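Local structure of methyltransferase (Pyrococcus horikoshii, 1IXK) at residues P74-G79 with S106-P111; V112-K117 with S134-L139. The protein probably transfers a methyl group from S-adenosyl-L-methionine to carbon 5 of cytidine in tRNA. All blocks are in the same frame, centred on the assembly; numbering follows the deposited sequence.

Contact 1: residues P74-G79 with S106-P111; sequences PWAKEG and SSMYPP
Trp75 lies over Tyr109 in an offset stack: the five-membered ring of the indole and the phenol ring have centroids 4.8 Å apart and planes inclined by only 19°, although the two side chains cross at about a right angle. The overlap is partial, and it is Trp75 CB that sits over the centre of the phenol ring, a CH-pi contact 4.1 Å from the centroid of the Tyr109 ring. Closer still, Trp75 CD1 meets Tyr109 CB at 3.5 Å. Pro74 CD lies toward the rim of the indole face opposite Tyr109. The indole edge runs past the backbone of Ser106 and Met108, and NE1 is hydrogen-bonded to Ala105 O, just before Ser106.

Beside the stack, Ala76 CB touches CB of Met108, a selenomethionine. Beyond CG its chain is extended and carries SE to Gly79 CA, 3.5 Å away, at the end of the type I turn Ala76-Gly79. The turn between strands 69-73 and 79-82 of the N-terminal antiparallel sheet is thereby packed on helix 105-114, which leads into the Rossmann-like methyltransferase domain. No hydrogen bond joins the two segments directly. With the phenol OH bonded to Tyr274 O and the indole N-H to Ala105 O, both polar groups of the buried stack are satisfied outside the pair; ring overlap and apolar packing make the interface, and the NE1 bond also limits rotation of the indole.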
loop_
_atom_site.group_PDB
_atom_site.type_symbol
_atom_site.label_atom_id
_atom_site.label_comp_id
_atom_site.label_asym_id
_atom_site.label_seq_id
_atom_site.Cartn_x
_atom_site.Cartn_y
_atom_site.Cartn_z
ATOM N N PRO A 74 2.251 -7.935 11.575
ATOM C CA PRO A 74 3.713 -7.910 11.699
ATOM C C PRO A 74 4.421 -6.586 11.408
ATOM O O PRO A 74 5.289 -6.157 12.167
ATOM C CB PRO A 74 4.154 -9.010 10.738
ATOM C CG PRO A 74 3.010 -9.984 10.793
ATOM C CD PRO A 74 1.818 -9.064 10.731
ATOM N N TRP A 75 4.036 -5.944 10.314
ATOM C CA TRP A 75 4.667 -4.705 9.881
ATOM C C TRP A 75 4.107 -3.386 10.405
ATOM O O TRP A 75 4.538 -2.318 9.969
ATOM C CB TRP A 75 4.687 -4.687 8.348
ATOM C CG TRP A 75 3.344 -4.971 7.718
ATOM C CD1 TRP A 75 2.343 -4.073 7.483
ATOM C CD2 TRP A 75 2.857 -6.241 7.264
ATOM N NE1 TRP A 75 1.268 -4.703 6.904
ATOM C CE2 TRP A 75 1.559 -6.032 6.750
ATOM C CE3 TRP A 75 3.401 -7.534 7.222
ATOM C CZ2 TRP A 75 0.785 -7.071 6.221
ATOM C CZ3 TRP A 75 2.630 -8.569 6.695
ATOM C CH2 TRP A 75 1.340 -8.328 6.194
ATOM N N ALA A 76 3.157 -3.445 11.336
ATOM C CA ALA A 76 2.568 -2.225 11.886
ATOM C C ALA A 76 2.186 -2.443 13.345
ATOM O O ALA A 76 1.277 -3.218 13.648
ATOM C CB ALA A 76 1.342 -1.835 11.075
ATOM N N LYS A 77 2.877 -1.757 14.249
ATOM C CA LYS A 77 2.610 -1.911 15.678
ATOM C C LYS A 77 1.186 -1.535 16.092
ATOM O O LYS A 77 0.664 -2.055 17.087
ATOM C CB LYS A 77 3.611 -1.091 16.495
ATOM C CG LYS A 77 3.584 0.395 16.201
ATOM C CD LYS A 77 4.463 1.175 17.176
ATOM C CE LYS A 77 5.910 0.706 17.119
ATOM N NZ LYS A 77 6.482 0.864 15.755
ATOM N N GLU A 78 0.563 -0.638 15.335
ATOM C CA GLU A 78 -0.799 -0.191 15.629
ATOM C C GLU A 78 -1.876 -1.036 14.940
ATOM O O GLU A 78 -3.068 -0.822 15.162
ATOM C CB GLU A 78 -0.990 1.269 15.187
ATOM C CG GLU A 78 -0.106 2.317 15.874
ATOM C CD GLU A 78 1.315 2.371 15.338
ATOM O OE1 GLU A 78 1.574 1.851 14.230
ATOM O OE2 GLU A 78 2.179 2.955 16.026
ATOM N N GLY A 79 -1.464 -1.991 14.110
ATOM C CA GLY A 79 -2.428 -2.801 13.381
ATOM C C GLY A 79 -2.718 -4.189 13.925
ATOM O O GLY A 79 -1.823 -4.884 14.396
ATOM N N SER A 106 -2.281 -4.984 4.481
ATOM C CA SER A 106 -1.277 -4.533 3.527
ATOM C C SER A 106 -1.220 -3.014 3.391
ATOM O O SER A 106 -0.138 -2.445 3.233
ATOM C CB SER A 106 -1.521 -5.172 2.150
ATOM O OG SER A 106 -2.753 -4.748 1.592
ATOM N N SER A 107 -2.373 -2.352 3.463
ATOM C CA SER A 107 -2.412 -0.901 3.327
ATOM C C SER A 107 -1.722 -0.174 4.489
ATOM O O SER A 107 -1.464 1.020 4.407
ATOM C CB SER A 107 -3.865 -0.414 3.184
ATOM O OG SER A 107 -4.604 -0.632 4.376
HETATM N N MSE A 108 -1.417 -0.901 5.561
HETATM C CA MSE A 108 -0.748 -0.315 6.718
HETATM C C MSE A 108 0.768 -0.247 6.521
HETATM O O MSE A 108 1.449 0.578 7.130
HETATM C CB MSE A 108 -1.046 -1.138 7.979
HETATM C CG MSE A 108 -2.511 -1.155 8.409
HETATM SE SE MSE A 108 -2.777 -2.097 9.958
HETATM C CE MSE A 108 -4.518 -2.489 9.802
ATOM N N TYR A 109 1.289 -1.100 5.648
ATOM C CA TYR A 109 2.730 -1.156 5.410
ATOM C C TYR A 109 3.372 0.124 4.851
ATOM O O TYR A 109 4.345 0.620 5.413
ATOM C CB TYR A 109 3.052 -2.341 4.482
ATOM C CG TYR A 109 4.477 -2.868 4.572
ATOM C CD1 TYR A 109 5.488 -2.123 5.176
ATOM C CD2 TYR A 109 4.816 -4.104 4.020
ATOM C CE1 TYR A 109 6.801 -2.594 5.230
ATOM C CE2 TYR A 109 6.127 -4.583 4.067
ATOM C CZ TYR A 109 7.110 -3.820 4.672
ATOM O OH TYR A 109 8.408 -4.274 4.712
ATOM N N PRO A 110 2.833 0.680 3.747
ATOM C CA PRO A 110 3.408 1.896 3.156
ATOM C C PRO A 110 3.658 3.071 4.100
ATOM O O PRO A 110 4.775 3.594 4.157
ATOM C CB PRO A 110 2.420 2.236 2.034
ATOM C CG PRO A 110 1.969 0.884 1.586
ATOM C CD PRO A 110 1.720 0.181 2.919
ATOM N N PRO A 111 2.636 3.502 4.859
ATOM C CA PRO A 111 2.864 4.630 5.769
ATOM C C PRO A 111 3.952 4.344 6.801
ATOM O O PRO A 111 4.792 5.198 7.087
ATOM C CB PRO A 111 1.504 4.824 6.445
ATOM C CG PRO A 111 0.532 4.209 5.505
ATOM C CD PRO A 111 1.249 3.018 4.956
#

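Contact 2: residues V112-K117 with S134-L139; sequences VALDPK and SYLAQL
Val112 meets Tyr135 where the end of helix 105-114 packs on helix 131-139, the helix that follows the first parallel strand, 121-124, of the Rossmann-like class I methyltransferase fold. Val112 CG2, anti to its own carbonyl carbon, approaches the phenol obliquely and touches CZ and OH of Tyr135, the latter at 3.4 Å. That hydroxyl is engaged outside the two segments, by Glu78, so the valine methyl packs against a polar group that already has a partner. The backbone N of Val112 has Leu139 CD1 4.0 Å away.

Two residues on, Leu114 reaches Leu136 methyl to methyl, CD2 to CD2 at 4.1 Å; both leucines also pack on Leu192 of strand 188-194, which puts this part of the contact against the central sheet. At Asp115 the chain leaves the helix with positive phi (51°), and its carboxylate forms a salt bridge to Lys117 NZ, whose hydrogen bonds are weak. Pro116 then turns its ring back toward helix 131-139, crossing Leu136 at about a right angle and lying with CD 4.0 Å from Leu139 CD1. The tightest apolar touch is made by the outer ring carbon: Pro116 CG presses on Leu136 CD2 at 3.4 Å, closer than usual van der Waals contact.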
loop_
_atom_site.group_PDB
_atom_site.type_symbol
_atom_site.label_atom_id
_atom_site.label_comp_id
_atom_site.label_asym_id
_atom_site.label_seq_id
_atom_site.Cartn_x
_atom_site.Cartn_y
_atom_site.Cartn_z
ATOM N N VAL A 112 3.919 3.145 7.371
ATOM C CA VAL A 112 4.895 2.761 8.385
ATOM C C VAL A 112 6.299 2.710 7.779
ATOM O O VAL A 112 7.261 3.185 8.381
ATOM C CB VAL A 112 4.535 1.390 9.006
ATOM C CG1 VAL A 112 5.597 0.974 10.014
ATOM C CG2 VAL A 112 3.170 1.477 9.692
ATOM N N ALA A 113 6.412 2.140 6.587
ATOM C CA ALA A 113 7.708 2.062 5.912
ATOM C C ALA A 113 8.253 3.464 5.623
ATOM O O ALA A 113 9.454 3.705 5.756
ATOM C CB ALA A 113 7.582 1.267 4.605
ATOM N N LEU A 114 7.378 4.388 5.227
ATOM C CA LEU A 114 7.813 5.753 4.925
ATOM C C LEU A 114 8.337 6.414 6.196
ATOM O O LEU A 114 9.234 7.258 6.149
ATOM C CB LEU A 114 6.662 6.575 4.338
ATOM C CG LEU A 114 7.054 7.965 3.822
ATOM C CD1 LEU A 114 8.168 7.839 2.780
ATOM C CD2 LEU A 114 5.835 8.648 3.209
ATOM N N ASP A 115 7.751 6.037 7.328
ATOM C CA ASP A 115 8.175 6.532 8.636
ATOM C C ASP A 115 8.281 8.053 8.732
ATOM O O ASP A 115 9.336 8.581 9.082
ATOM C CB ASP A 115 9.532 5.907 8.981
ATOM C CG ASP A 115 9.881 6.009 10.453
ATOM O OD1 ASP A 115 11.089 5.927 10.769
ATOM O OD2 ASP A 115 8.964 6.152 11.295
ATOM N N PRO A 116 7.193 8.778 8.422
ATOM C CA PRO A 116 7.191 10.245 8.489
ATOM C C PRO A 116 7.443 10.677 9.934
ATOM O O PRO A 116 6.958 10.037 10.860
ATOM C CB PRO A 116 5.771 10.619 8.055
ATOM C CG PRO A 116 5.287 9.433 7.306
ATOM C CD PRO A 116 5.865 8.270 8.045
ATOM N N LYS A 117 8.185 11.762 10.129
ATOM C CA LYS A 117 8.470 12.244 11.479
ATOM C C LYS A 117 7.747 13.552 11.773
ATOM O O LYS A 117 7.437 14.321 10.866
ATOM C CB LYS A 117 9.976 12.465 11.660
ATOM C CG LYS A 117 10.817 11.215 11.497
ATOM C CD LYS A 117 10.413 10.152 12.503
ATOM C CE LYS A 117 11.309 8.928 12.397
ATOM N NZ LYS A 117 10.903 7.878 13.373
ATOM N N SER A 134 -4.281 9.291 6.917
ATOM C CA SER A 134 -4.475 9.473 8.353
ATOM C C SER A 134 -3.427 8.688 9.151
ATOM O O SER A 134 -3.085 9.056 10.278
ATOM C CB SER A 134 -5.903 9.061 8.762
ATOM O OG SER A 134 -6.226 7.750 8.334
ATOM N N TYR A 135 -2.898 7.617 8.569
ATOM C CA TYR A 135 -1.868 6.850 9.265
ATOM C C TYR A 135 -0.623 7.737 9.319
ATOM O O TYR A 135 0.036 7.842 10.360
ATOM C CB TYR A 135 -1.566 5.536 8.525
ATOM C CG TYR A 135 -0.979 4.440 9.404
ATOM C CD1 TYR A 135 -1.073 3.099 9.028
ATOM C CD2 TYR A 135 -0.360 4.738 10.626
ATOM C CE1 TYR A 135 -0.576 2.078 9.843
ATOM C CE2 TYR A 135 0.145 3.721 11.451
ATOM C CZ TYR A 135 0.029 2.392 11.049
ATOM O OH TYR A 135 0.507 1.373 11.852
ATOM N N LEU A 136 -0.307 8.388 8.199
ATOM C CA LEU A 136 0.848 9.286 8.149
ATOM C C LEU A 136 0.685 10.358 9.222
ATOM O O LEU A 136 1.643 10.706 9.917
ATOM C CB LEU A 136 0.960 9.975 6.780
ATOM C CG LEU A 136 1.193 9.111 5.541
ATOM C CD1 LEU A 136 1.083 9.983 4.292
ATOM C CD2 LEU A 136 2.563 8.430 5.610
ATOM N N ALA A 137 -0.532 10.874 9.353
ATOM C CA ALA A 137 -0.819 11.909 10.336
ATOM C C ALA A 137 -0.536 11.491 11.778
ATOM O O ALA A 137 0.049 12.263 12.538
ATOM C CB ALA A 137 -2.276 12.374 10.207
ATOM N N GLN A 138 -0.944 10.287 12.171
ATOM C CA GLN A 138 -0.699 9.875 13.548
ATOM C C GLN A 138 0.778 9.561 13.772
ATOM O O GLN A 138 1.309 9.781 14.859
ATOM C CB GLN A 138 -1.606 8.694 13.952
ATOM C CG GLN A 138 -1.350 7.358 13.276
ATOM C CD GLN A 138 -2.350 6.296 13.720
ATOM O OE1 GLN A 138 -3.538 6.365 13.394
ATOM N NE2 GLN A 138 -1.873 5.312 14.476
ATOM N N LEU A 139 1.458 9.085 12.736
ATOM C CA LEU A 139 2.879 8.790 12.858
ATOM C C LEU A 139 3.636 10.106 13.034
ATOM O O LEU A 139 4.684 10.152 13.681
ATOM C CB LEU A 139 3.375 8.037 11.614
ATOM C CG LEU A 139 2.906 6.579 11.489
ATOM C CD1 LEU A 139 3.210 6.047 10.090
ATOM C CD2 LEU A 139 3.596 5.725 12.544
#

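How the contacts relate
Helix 105-114 runs through both contacts, whose centres lie 10 Å apart: its first part receives the turn at 74-79, its end packs on helix 131-139. Tyr135 of contact 2 bridges directly to contact 1, its OH hydrogen-bonded to Glu78 OE1 at 2.6 Å and lying 3.4 Å from Ala76 CB. Trp75 O also touches Val112 CG1. The predicted active site borders this helix: the side chain of Ser106 in contact 1 is about 5 Å from that of Cys247, the predicted nucleophile, tied to Cys197 in a disulfide in this model, while in contact 2 the side chain of Leu136 is about 7 Å from that of Asp194, a predicted S-adenosyl-L-methionine-binding residue.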